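Local atomic coordinates of catechol 1,2-dioxygenase (Burkholderia vietnamiensis, PDB entry 5TD3), a protein that probably catalyses the intradiol cleavage of catechol by dioxygen to cis,cis-muconate at a non-haem metal site, and carries bound phospholipid. Residues L85-G90 and D263-T268; H148-D153 and D198-F203; Y175-P180 and N188-V193; G244-T249 and A308-V313. One frame throughout, in Å; residues are numbered along the deposited sequence. Where two conformers were deposited one is given.

Contact 1 of 4, residues L85-G90 and D263-T268. With PTY (phosphatidylethanolamine), chain G.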
# COMPACT_ATOMS: atom_id res chain seq x y z
N LEU A 85 -4.08 -4.84 7.93
CA LEU A 85 -3.54 -5.90 7.08
C LEU A 85 -2.19 -6.38 7.59
O LEU A 85 -1.87 -7.57 7.50
CB LEU A 85 -3.43 -5.42 5.62
CG LEU A 85 -2.97 -6.50 4.63
CD1 LEU A 85 -3.99 -7.63 4.53
CD2 LEU A 85 -2.71 -5.90 3.24
N ALA A 86 -1.37 -5.46 8.13
CA ALA A 86 -0.11 -5.90 8.74
C ALA A 86 -0.37 -6.94 9.82
O ALA A 86 0.36 -7.95 9.93
CB ALA A 86 0.63 -4.71 9.34
N ALA A 87 -1.43 -6.75 10.60
CA ALA A 87 -1.78 -7.76 11.59
C ALA A 87 -2.31 -9.03 10.92
O ALA A 87 -1.90 -10.15 11.27
CB ALA A 87 -2.80 -7.18 12.57
N GLY A 88 -3.20 -8.89 9.94
CA GLY A 88 -3.85 -10.06 9.36
C GLY A 88 -2.93 -10.95 8.54
O GLY A 88 -3.22 -12.14 8.36
N LEU A 89 -1.86 -10.40 8.00
CA LEU A 89 -0.89 -11.20 7.26
C LEU A 89 0.25 -11.68 8.14
O LEU A 89 1.22 -12.25 7.62
CB LEU A 89 -0.35 -10.40 6.07
CG LEU A 89 -1.38 -10.09 4.99
CD1 LEU A 89 -0.72 -9.38 3.81
CD2 LEU A 89 -2.12 -11.33 4.54
N GLY A 90 0.15 -11.49 9.46
CA GLY A 90 1.19 -12.00 10.33
C GLY A 90 2.44 -11.15 10.41
O GLY A 90 3.40 -11.56 11.08
N ASP A 263 -6.88 -17.07 15.72
CA ASP A 263 -6.83 -15.62 15.58
C ASP A 263 -6.31 -15.25 14.20
O ASP A 263 -5.27 -15.75 13.77
CB ASP A 263 -5.92 -15.07 16.68
CG ASP A 263 -5.82 -13.56 16.71
OD1 ASP A 263 -6.62 -12.85 16.05
OD2 ASP A 263 -4.94 -13.08 17.44
N PHE A 264 -7.05 -14.41 13.49
CA PHE A 264 -6.57 -13.97 12.17
C PHE A 264 -5.30 -13.13 12.27
O PHE A 264 -4.64 -12.93 11.24
CB PHE A 264 -7.69 -13.20 11.43
CG PHE A 264 -7.60 -11.69 11.55
CD1 PHE A 264 -8.11 -11.04 12.66
CD2 PHE A 264 -7.05 -10.94 10.52
CE1 PHE A 264 -8.02 -9.65 12.76
CE2 PHE A 264 -6.96 -9.55 10.63
CZ PHE A 264 -7.44 -8.91 11.74
N ALA A 265 -4.92 -12.66 13.46
CA ALA A 265 -3.72 -11.86 13.66
C ALA A 265 -2.64 -12.64 14.40
O ALA A 265 -1.61 -12.05 14.78
CB ALA A 265 -4.04 -10.56 14.41
N TYR A 266 -2.86 -13.93 14.66
CA TYR A 266 -1.81 -14.85 15.09
C TYR A 266 -1.16 -14.43 16.41
O TYR A 266 0.04 -14.66 16.61
CB TYR A 266 -0.77 -14.98 13.99
CG TYR A 266 -1.39 -15.44 12.70
CD1 TYR A 266 -1.84 -16.75 12.55
CD2 TYR A 266 -1.57 -14.56 11.65
CE1 TYR A 266 -2.43 -17.17 11.36
CE2 TYR A 266 -2.15 -14.96 10.48
CZ TYR A 266 -2.57 -16.27 10.34
OH TYR A 266 -3.15 -16.68 9.18
N ALA A 267 -1.95 -13.88 17.32
CA ALA A 267 -1.40 -13.25 18.52
C ALA A 267 -1.46 -14.12 19.78
O ALA A 267 -0.90 -13.71 20.81
CB ALA A 267 -2.14 -11.94 18.80
N THR A 268 -2.11 -15.28 19.73
CA THR A 268 -2.34 -16.05 20.94
C THR A 268 -1.05 -16.72 21.41
O THR A 268 -0.26 -17.22 20.60
CB THR A 268 -3.41 -17.11 20.68
OG1 THR A 268 -4.64 -16.46 20.36
CG2 THR A 268 -3.61 -17.99 21.91
C1 PTY G . -7.47 -10.30 -8.65
C2 PTY G . -8.23 -4.34 -10.60
C3 PTY G . -9.58 -5.06 -10.29
O4 PTY G . -6.34 -11.11 -8.23
C5 PTY G . -9.28 -8.91 -7.58
C6 PTY G . -8.00 -9.68 -7.38
O7 PTY G . -6.93 -8.83 -6.86
C8 PTY G . -6.97 -8.47 -5.57
O10 PTY G . -7.95 -8.55 -4.88
C11 PTY G . -5.63 -8.02 -5.10
C12 PTY G . -5.14 -8.85 -3.92
C13 PTY G . -3.64 -8.88 -3.82
C14 PTY G . -3.01 -7.51 -3.88
C15 PTY G . -2.12 -7.24 -2.69
C16 PTY G . -1.04 -8.27 -2.49
C17 PTY G . -0.47 -8.22 -1.10
C18 PTY G . 0.74 -9.08 -0.88
C19 PTY G . 1.12 -9.15 0.59
C20 PTY G . 2.44 -9.83 0.85
C21 PTY G . 3.56 -8.91 1.28
C22 PTY G . 3.66 -7.62 0.50
C23 PTY G . 3.15 -6.42 1.28
C24 PTY G . 2.73 -6.76 2.70
C25 PTY G . 2.41 -5.56 3.56
C26 PTY G . 1.45 -5.88 4.68
C27 PTY G . 1.36 -4.78 5.71
C28 PTY G . 1.06 -3.43 5.12
C29 PTY G . -0.26 -3.39 4.42
C30 PTY G . -5.26 -11.13 -9.01
C31 PTY G . -4.13 -11.87 -8.36
O30 PTY G . -5.21 -10.61 -10.09
C32 PTY G . -2.79 -11.14 -8.40
C33 PTY G . -2.74 -9.94 -7.46
C34 PTY G . -1.41 -9.74 -6.75
C35 PTY G . -0.35 -8.99 -7.53
C36 PTY G . 0.62 -8.18 -6.67
C37 PTY G . 1.62 -7.36 -7.46
C38 PTY G . 2.39 -6.30 -6.67
C39 PTY G . 1.65 -4.99 -6.44
C40 PTY G . 2.25 -4.11 -5.35
C41 PTY G . 3.45 -3.24 -5.76
C42 PTY G . 3.11 -1.96 -6.51
C43 PTY G . 3.66 -0.68 -5.89
C44 PTY G . 5.15 -0.72 -5.64
P1 PTY G . -10.04 -7.70 -9.83
O11 PTY G . -9.41 -6.46 -10.64
O12 PTY G . -11.42 -7.29 -9.28
O13 PTY G . -10.18 -8.94 -10.63
O14 PTY G . -9.08 -7.91 -8.60
N1 PTY G . -7.93 -4.43 -12.04
O HOH W 1 0.08 -10.61 13.18
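Phe264 and Tyr266 both reach from their loop to the last turn of helix 82-88, and they meet its backbone rather than its side chains. The Phe264 ring slants against Gly88, its CE2 only 3.4 Å from Gly88 CA, so the glycine lets the ring come right up to the main chain. Tyr266 takes the carbonyl side. Its CG stands anti to its own carbonyl carbon (chi1 -57°), and the ring presents an edge to the helix end, with CE2 3.7 Å from Gly88 O. CD2 of the same ring sits obliquely beside Gly90 CA. Asp263 O lies over one face of the Tyr266 ring, near the rim.

Ala265, the residue between them in sequence, meets Ala87 methyl to methyl, CB to CB at 4.0 Å. Two CA-H...O contacts run in opposite senses: Ala265 CA to Ala87 O, and Gly88 CA to Phe264 O. The loop keeps its shape through Asp263, whose OD1 takes the N-H of Ala265 in an Asx turn, Asp263 OD1 to Ala265 N at 3.1 Å. Another side of the helix meets phosphatidylethanolamine, Ala86 CA lying 3.5 Å from lipid atom C27.

No hydrogen bond passes directly between the two segments. Gly88 O and Phe264 O, both acceptors, stand 3.3 Å apart, and Arg228 reaches both, the second weakly. A water donates to Ala87 O and Ala265 O. The polar links between helix end and loop thus pass through an arginine and a water, and the arginine's positive charge would be expected to offset the helix dipole.

Contact 2 of 4, residues H148-D153 and D198-F203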
# COMPACT_ATOMS: atom_id res chain seq x y z
N HIS A 148 -7.39 -8.64 37.87
CA HIS A 148 -6.52 -8.19 38.94
C HIS A 148 -5.28 -9.06 38.99
O HIS A 148 -5.26 -10.20 38.50
CB HIS A 148 -7.24 -8.22 40.29
CG HIS A 148 -7.75 -9.58 40.67
ND1 HIS A 148 -7.05 -10.44 41.49
CD2 HIS A 148 -8.87 -10.24 40.30
CE1 HIS A 148 -7.74 -11.56 41.64
NE2 HIS A 148 -8.85 -11.46 40.92
N GLY A 149 -4.24 -8.52 39.60
CA GLY A 149 -2.99 -9.24 39.73
C GLY A 149 -1.93 -8.34 40.32
O GLY A 149 -2.23 -7.29 40.88
N THR A 150 -0.67 -8.77 40.18
CA THR A 150 0.47 -8.02 40.67
C THR A 150 1.47 -7.81 39.53
O THR A 150 1.58 -8.63 38.62
CB THR A 150 1.16 -8.74 41.84
OG1 THR A 150 0.17 -9.20 42.76
CG2 THR A 150 2.12 -7.82 42.56
N VAL A 151 2.19 -6.69 39.60
CA VAL A 151 3.30 -6.42 38.70
C VAL A 151 4.58 -6.71 39.47
O VAL A 151 4.77 -6.21 40.58
CB VAL A 151 3.28 -4.96 38.19
CG1 VAL A 151 4.39 -4.74 37.15
CG2 VAL A 151 1.92 -4.64 37.56
N LYS A 152 5.44 -7.56 38.91
CA LYS A 152 6.67 -7.98 39.59
C LYS A 152 7.85 -7.87 38.63
O LYS A 152 7.69 -7.83 37.41
CB LYS A 152 6.57 -9.42 40.11
CG LYS A 152 5.57 -9.61 41.26
CD LYS A 152 5.48 -11.06 41.68
CE LYS A 152 4.56 -11.23 42.88
NZ LYS A 152 4.38 -12.67 43.23
N ASP A 153 9.05 -7.85 39.21
CA ASP A 153 10.27 -7.89 38.41
C ASP A 153 10.76 -9.34 38.30
O ASP A 153 10.12 -10.28 38.77
CB ASP A 153 11.32 -6.94 38.99
CG ASP A 153 11.78 -7.30 40.41
OD1 ASP A 153 11.68 -8.47 40.82
OD2 ASP A 153 12.29 -6.40 41.10
N ASP A 198 2.40 -2.56 47.05
CA ASP A 198 2.26 -4.00 46.92
C ASP A 198 2.27 -4.47 45.47
O ASP A 198 2.19 -5.68 45.22
CB ASP A 198 0.97 -4.47 47.61
CG ASP A 198 -0.28 -3.75 47.11
OD1 ASP A 198 -0.24 -3.14 46.02
OD2 ASP A 198 -1.30 -3.79 47.82
N GLY A 199 2.40 -3.56 44.51
CA GLY A 199 2.44 -3.93 43.11
C GLY A 199 1.11 -4.35 42.51
O GLY A 199 1.08 -4.82 41.37
N THR A 200 0.00 -4.16 43.22
CA THR A 200 -1.26 -4.72 42.76
C THR A 200 -2.02 -3.74 41.87
O THR A 200 -1.90 -2.52 42.01
CB THR A 200 -2.14 -5.13 43.95
OG1 THR A 200 -2.49 -3.98 44.72
CG2 THR A 200 -1.38 -6.12 44.84
N TYR A 201 -2.79 -4.30 40.95
CA TYR A 201 -3.68 -3.53 40.09
C TYR A 201 -5.01 -4.27 40.02
O TYR A 201 -5.06 -5.49 40.20
CB TYR A 201 -3.12 -3.36 38.68
CG TYR A 201 -3.31 -4.62 37.86
CD1 TYR A 201 -2.43 -5.69 37.98
CD2 TYR A 201 -4.39 -4.75 37.00
CE1 TYR A 201 -2.62 -6.84 37.27
CE2 TYR A 201 -4.59 -5.90 36.29
CZ TYR A 201 -3.70 -6.94 36.43
OH TYR A 201 -3.90 -8.09 35.71
N ALA A 202 -6.08 -3.53 39.73
CA ALA A 202 -7.35 -4.18 39.45
C ALA A 202 -8.17 -3.30 38.52
O ALA A 202 -8.23 -2.09 38.69
CB ALA A 202 -8.14 -4.44 40.74
N PHE A 203 -8.79 -3.94 37.52
CA PHE A 203 -9.73 -3.27 36.63
C PHE A 203 -11.12 -3.86 36.82
O PHE A 203 -11.27 -5.09 36.94
CB PHE A 203 -9.32 -3.42 35.15
CG PHE A 203 -8.11 -2.63 34.77
CD1 PHE A 203 -8.20 -1.28 34.49
CD2 PHE A 203 -6.86 -3.25 34.68
CE1 PHE A 203 -7.08 -0.54 34.13
CE2 PHE A 203 -5.74 -2.52 34.32
CZ PHE A 203 -5.85 -1.17 34.05
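His148 lies alongside Ala202 in a non-hydrogen-bonded antiparallel pair, its CB 3.9 Å from Ala202 CB. Its CA stands over one face of the Tyr201 ring, a CH-pi contact 4.3 Å from the centroid and displaced toward the rim. The imidazole turns off elsewhere, NE2 bonding to Asp294.

Gly149 pairs with Tyr201 through two backbone hydrogen bonds, Tyr201 N to Gly149 O being the shorter at 3.0 Å. Here the tyrosine folds back over its partner strand: CG sits between its own backbone N and carbonyl carbon (chi1 78°), and Tyr201 CE1 comes within 3.3 Å of Gly149 N. With no side chain on Gly149, the ring can lie against the bare backbone.

Thr150 faces Thr200 on the same side of the sheet as His148 and Ala202. Next, Val151 N donates to Gly199 O at 2.8 Å, where the second strand is just beginning. In the turn before it, Asp198 OD1 accepts from Thr200 N in an Asx turn and from Thr200 OG1 on the same face of the carboxylate. Val151 CG2 makes a loose apolar contact with the Tyr201 ring.

Strand 144-152 runs between 200-206 and the parallel strand 292-300, to which Tyr201 also reaches, its OH bonding to Phe297 O. Tyr201 and Phe203 pack on Val193 and Val151 on Val164, joining this sheet to the facing one in a beta-sandwich.

Contact 3 of 4, residues Y175-P180 and N188-V193. With ZN (zinc ion), chain C.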
# COMPACT_ATOMS: atom_id res chain seq x y z
N TYR A 175 -14.45 -1.04 19.66
CA TYR A 175 -13.68 -0.26 20.62
C TYR A 175 -14.11 1.19 20.58
O TYR A 175 -14.40 1.74 19.51
CB TYR A 175 -12.19 -0.30 20.30
CG TYR A 175 -11.51 -1.62 20.52
CD1 TYR A 175 -11.76 -2.71 19.69
CD2 TYR A 175 -10.55 -1.75 21.51
CE1 TYR A 175 -11.10 -3.91 19.88
CE2 TYR A 175 -9.89 -2.94 21.70
CZ TYR A 175 -10.16 -4.01 20.90
OH TYR A 175 -9.47 -5.18 21.12
N SER A 176 -14.07 1.84 21.74
CA SER A 176 -14.28 3.28 21.75
C SER A 176 -13.23 3.97 20.87
O SER A 176 -12.10 3.49 20.72
CB SER A 176 -14.26 3.83 23.18
OG SER A 176 -13.00 3.60 23.81
N HIS A 177 -13.66 5.07 20.24
CA HIS A 177 -12.89 5.86 19.27
C HIS A 177 -12.78 5.19 17.91
O HIS A 177 -12.30 5.80 16.95
CB HIS A 177 -11.48 6.19 19.80
CG HIS A 177 -11.50 6.86 21.13
ND1 HIS A 177 -11.47 8.24 21.28
CD2 HIS A 177 -11.58 6.35 22.38
CE1 HIS A 177 -11.51 8.54 22.56
NE2 HIS A 177 -11.59 7.41 23.26
N PHE A 178 -13.22 3.94 17.82
CA PHE A 178 -13.25 3.19 16.56
C PHE A 178 -14.61 2.52 16.37
O PHE A 178 -14.72 1.50 15.67
CB PHE A 178 -12.13 2.14 16.52
CG PHE A 178 -10.75 2.72 16.67
CD1 PHE A 178 -10.07 3.20 15.56
CD2 PHE A 178 -10.13 2.78 17.91
CE1 PHE A 178 -8.81 3.71 15.67
CE2 PHE A 178 -8.85 3.30 18.04
CZ PHE A 178 -8.18 3.77 16.92
N ASP A 179 -15.66 3.07 16.97
CA ASP A 179 -16.94 2.40 16.94
C ASP A 179 -17.77 3.04 15.84
O ASP A 179 -18.14 4.22 15.96
CB ASP A 179 -17.66 2.49 18.30
CG ASP A 179 -18.98 1.74 18.33
OD1 ASP A 179 -19.67 1.67 17.29
OD2 ASP A 179 -19.36 1.25 19.42
N PRO A 180 -18.06 2.33 14.74
CA PRO A 180 -18.73 2.98 13.61
C PRO A 180 -20.17 3.36 13.91
O PRO A 180 -20.73 4.17 13.16
CB PRO A 180 -18.64 1.93 12.49
CG PRO A 180 -18.60 0.63 13.21
CD PRO A 180 -17.84 0.90 14.51
N ASN A 188 -14.30 4.80 26.77
CA ASN A 188 -15.04 3.64 27.24
C ASN A 188 -14.17 2.40 27.11
O ASN A 188 -13.56 2.16 26.07
CB ASN A 188 -16.33 3.44 26.45
CG ASN A 188 -17.21 2.37 27.06
OD1 ASN A 188 -17.41 2.35 28.27
ND2 ASN A 188 -17.73 1.48 26.24
N LEU A 189 -14.10 1.62 28.20
CA LEU A 189 -13.32 0.38 28.26
C LEU A 189 -11.83 0.64 28.04
O LEU A 189 -11.10 -0.22 27.52
CB LEU A 189 -13.86 -0.66 27.26
CG LEU A 189 -15.38 -0.83 27.38
CD1 LEU A 189 -15.86 -1.76 26.29
CD2 LEU A 189 -15.79 -1.33 28.76
N ARG A 190 -11.35 1.81 28.45
CA ARG A 190 -9.94 2.15 28.37
C ARG A 190 -9.53 2.82 29.68
O ARG A 190 -10.19 3.76 30.13
CB ARG A 190 -9.66 3.11 27.20
CG ARG A 190 -10.05 2.56 25.83
CD ARG A 190 -9.82 3.59 24.74
NE ARG A 190 -10.19 3.06 23.42
CZ ARG A 190 -9.38 2.36 22.63
NH1 ARG A 190 -8.14 2.08 23.00
NH2 ARG A 190 -9.83 1.92 21.45
N GLY A 191 -8.47 2.33 30.30
CA GLY A 191 -8.08 2.96 31.56
C GLY A 191 -6.72 2.49 31.98
O GLY A 191 -6.21 1.48 31.48
N ALA A 192 -6.16 3.18 32.97
CA ALA A 192 -4.84 2.85 33.47
C ALA A 192 -4.85 2.88 34.99
O ALA A 192 -5.52 3.72 35.60
CB ALA A 192 -3.77 3.82 32.94
N VAL A 193 -4.16 1.92 35.59
CA VAL A 193 -3.96 1.82 37.03
C VAL A 193 -2.48 1.97 37.36
O VAL A 193 -1.63 1.36 36.69
CB VAL A 193 -4.50 0.49 37.58
CG1 VAL A 193 -3.99 0.25 38.99
CG2 VAL A 193 -6.02 0.49 37.56
ZN ZN C . -7.94 -5.90 20.37
O HOH W 2 -12.69 0.43 23.90
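Ser176 turns OG between its own backbone N and carbonyl carbon (chi1 61°), while Arg190 sets CG anti to its carbonyl carbon and runs out straight from CG to NE; the two torsion sets bring hydroxyl and guanidinium together. Arg190 then grips the serine side-on. Arg190 NE donates to Ser176 OG at 2.9 Å, with the oxygen close to the guanidinium plane, and Arg190 NH2 donates to Ser176 O at 2.9 Å, in the plane of that carbonyl. A weak third bond runs from NE to the same carbonyl oxygen. Ser176 OG hands its own proton to Asn188 O at 2.7 Å, on a lone pair, so the hydroxyl links the arginine to the backbone where strand 190-194 is about to begin. A water bridges alongside, accepting from Ser176 N and donating to Asn188 O.

Side chains of the turn hem in the guanidinium. Phe178 turns a ring edge to Arg190 NH2, with Phe178 CD2 3.7 Å away; His177 CD2 stands obliquely at 3.7 Å from Arg190 NE, the histidine NE2 being occupied by Phe187 N. Tyr175 touches through its CB, 3.4 Å from Arg190 NH2. Leu120 O takes NH1, leaving the group held from several directions.

Tyr175 to Phe178 form a type II turn, with His177 at positive phi and Phe178 N bonded back to Tyr175 O. At the head of this turn Tyr175 OH binds the zinc ion together with His235 and His237. One tyrosine and two histidines on a metal are consistent with the intradiol dioxygenase site, where two tyrosines and two histidines normally hold iron(III).

Contact 4 of 4, residues G244-T249 and A308-V313. With EDO (1,2-ethanediol), chain H.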
# COMPACT_ATOMS: atom_id res chain seq x y z
N GLY A 244 12.91 2.15 34.78
CA GLY A 244 13.87 1.08 34.97
C GLY A 244 13.47 -0.27 34.41
O GLY A 244 14.25 -1.22 34.55
N HIS A 245 12.30 -0.39 33.80
CA HIS A 245 11.88 -1.62 33.13
C HIS A 245 11.50 -1.30 31.69
O HIS A 245 11.15 -0.16 31.36
CB HIS A 245 10.71 -2.29 33.84
CG HIS A 245 10.99 -2.64 35.26
ND1 HIS A 245 10.44 -1.94 36.31
CD2 HIS A 245 11.80 -3.57 35.81
CE1 HIS A 245 10.89 -2.44 37.45
NE2 HIS A 245 11.71 -3.44 37.18
N ARG A 246 11.59 -2.30 30.83
CA ARG A 246 11.18 -2.09 29.45
C ARG A 246 9.66 -2.08 29.36
O ARG A 246 8.95 -2.69 30.17
CB ARG A 246 11.77 -3.17 28.55
CG ARG A 246 13.30 -3.24 28.64
CD ARG A 246 13.85 -4.21 27.60
NE ARG A 246 13.26 -5.54 27.71
CZ ARG A 246 13.35 -6.47 26.78
NH1 ARG A 246 14.01 -6.23 25.64
NH2 ARG A 246 12.76 -7.65 26.96
N LYS A 247 9.14 -1.36 28.37
CA LYS A 247 7.70 -1.24 28.22
C LYS A 247 7.14 -2.55 27.66
O LYS A 247 7.51 -2.97 26.56
CB LYS A 247 7.36 -0.08 27.28
CG LYS A 247 5.85 0.11 27.02
CD LYS A 247 5.60 1.31 26.12
CE LYS A 247 4.10 1.61 25.97
NZ LYS A 247 3.87 2.98 25.38
N LEU A 248 6.23 -3.17 28.41
CA LEU A 248 5.63 -4.43 28.00
C LEU A 248 4.37 -4.15 27.18
O LEU A 248 3.50 -3.39 27.62
CB LEU A 248 5.27 -5.29 29.22
CG LEU A 248 4.47 -6.58 29.00
CD1 LEU A 248 5.22 -7.59 28.11
CD2 LEU A 248 4.13 -7.19 30.36
N THR A 249 4.30 -4.75 25.99
CA THR A 249 3.08 -4.79 25.19
C THR A 249 2.58 -6.23 25.20
O THR A 249 3.31 -7.14 24.79
CB THR A 249 3.35 -4.36 23.74
OG1 THR A 249 3.86 -3.02 23.71
CG2 THR A 249 2.06 -4.45 22.88
N ALA A 308 18.53 2.11 28.26
CA ALA A 308 17.77 2.32 27.03
C ALA A 308 16.82 1.15 26.80
O ALA A 308 17.19 -0.01 26.99
CB ALA A 308 18.69 2.48 25.83
N ASP A 309 15.59 1.46 26.39
CA ASP A 309 14.58 0.44 26.12
C ASP A 309 14.77 0.01 24.67
O ASP A 309 14.36 0.72 23.74
CB ASP A 309 13.17 0.96 26.38
CG ASP A 309 12.10 -0.12 26.25
OD1 ASP A 309 12.35 -1.16 25.60
OD2 ASP A 309 10.99 0.07 26.80
N ASN A 310 15.36 -1.16 24.47
CA ASN A 310 15.75 -1.62 23.15
C ASN A 310 14.61 -2.26 22.37
O ASN A 310 14.84 -2.77 21.27
CB ASN A 310 16.94 -2.59 23.27
CG ASN A 310 16.62 -3.83 24.09
OD1 ASN A 310 15.55 -3.95 24.68
ND2 ASN A 310 17.56 -4.76 24.13
N GLN A 311 13.37 -2.24 22.89
CA GLN A 311 12.27 -2.85 22.16
C GLN A 311 10.99 -2.01 22.14
O GLN A 311 10.00 -2.45 21.54
CB GLN A 311 11.97 -4.25 22.72
CG GLN A 311 11.76 -4.30 24.22
CD GLN A 311 10.32 -4.00 24.60
OE1 GLN A 311 9.40 -4.76 24.28
NE2 GLN A 311 10.11 -2.86 25.25
N ILE A 312 10.99 -0.82 22.74
CA ILE A 312 9.82 0.04 22.68
C ILE A 312 9.60 0.50 21.25
O ILE A 312 10.56 0.71 20.49
CB ILE A 312 9.95 1.24 23.64
CG1 ILE A 312 8.63 2.02 23.68
CG2 ILE A 312 11.12 2.10 23.25
CD1 ILE A 312 8.59 3.10 24.74
N VAL A 313 8.34 0.62 20.85
CA VAL A 313 7.97 0.80 19.45
C VAL A 313 7.26 2.13 19.28
O VAL A 313 6.33 2.44 20.04
CB VAL A 313 7.10 -0.35 18.94
CG1 VAL A 313 6.54 -0.03 17.53
CG2 VAL A 313 7.93 -1.65 18.92
C1 EDO H . 9.22 2.55 28.93
O1 EDO H . 10.37 2.22 28.13
C2 EDO H . 9.53 2.11 30.35
O2 EDO H . 8.67 1.05 30.78
O HOH W 3 5.13 2.64 23.08
O HOH W 4 6.83 -5.94 25.06
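Asp309 divides its two oxygens between its own loop and the chain across from it. Asp309 OD1 is gripped by Gln311 twice: Gln311 NE2 reaches its syn lone pair at 2.8 Å in an almost straight bond (170°), and Gln311 N comes from the anti side at 3.1 Å. Asp309 OD2 takes the N-H of Lys247, 2.8 Å from Lys247 N, and also a hydroxyl of 1,2-ethanediol, probably left from crystallisation.

The Gln311 side chain bends at chi2 (86°), which lets the same Gln311 NE2 donate its second proton to Lys247 O at 2.9 Å. Farther out, Arg246 NH1 meets Asn310 OD1 at 2.9 Å, the oxygen lying in the guanidinium plane. Gln311 CG comes over one face of that group, 3.3 Å from Arg246 NH1. Thr302 holds NE, and Asp103 forms a salt bridge with NH2. Lys247 extends past Ile312, Lys247 CD to Ile312 CD1 at 3.7 Å. A water joins Lys247 NZ to Val313 O.

Asp309 thus heads an Asx turn. Through it and Gln311, side chains occupy both backbone polar atoms of Lys247, fastening the chain after the sandwich beside strand 248-253, an outermost strand of its sheet within this chain.

Contacts 2 and 3 meet across the beta-sandwich: Phe203 CE1 lies 3.4 Å from Gly191 O, and strands 190-194 and 200-206 follow each other in the chain. Contact 3 includes a ligand of the zinc ion, and contact 1 approaches the metal from elsewhere, the Phe264 side chain being about 8 Å from it; nearest atoms of contacts 1 and 3 are about 10 Å apart. Contact 1 also lines the lipid pocket, through Leu85, Ala86 and Leu89. Contacts 1 and 4 stay about 9 Å apart at their nearest atoms, yet both pack on Trp67 of the second subunit. Contact 4 brushes contact 2 where His245 NE2 comes 4.0 Å from Asp153 CB.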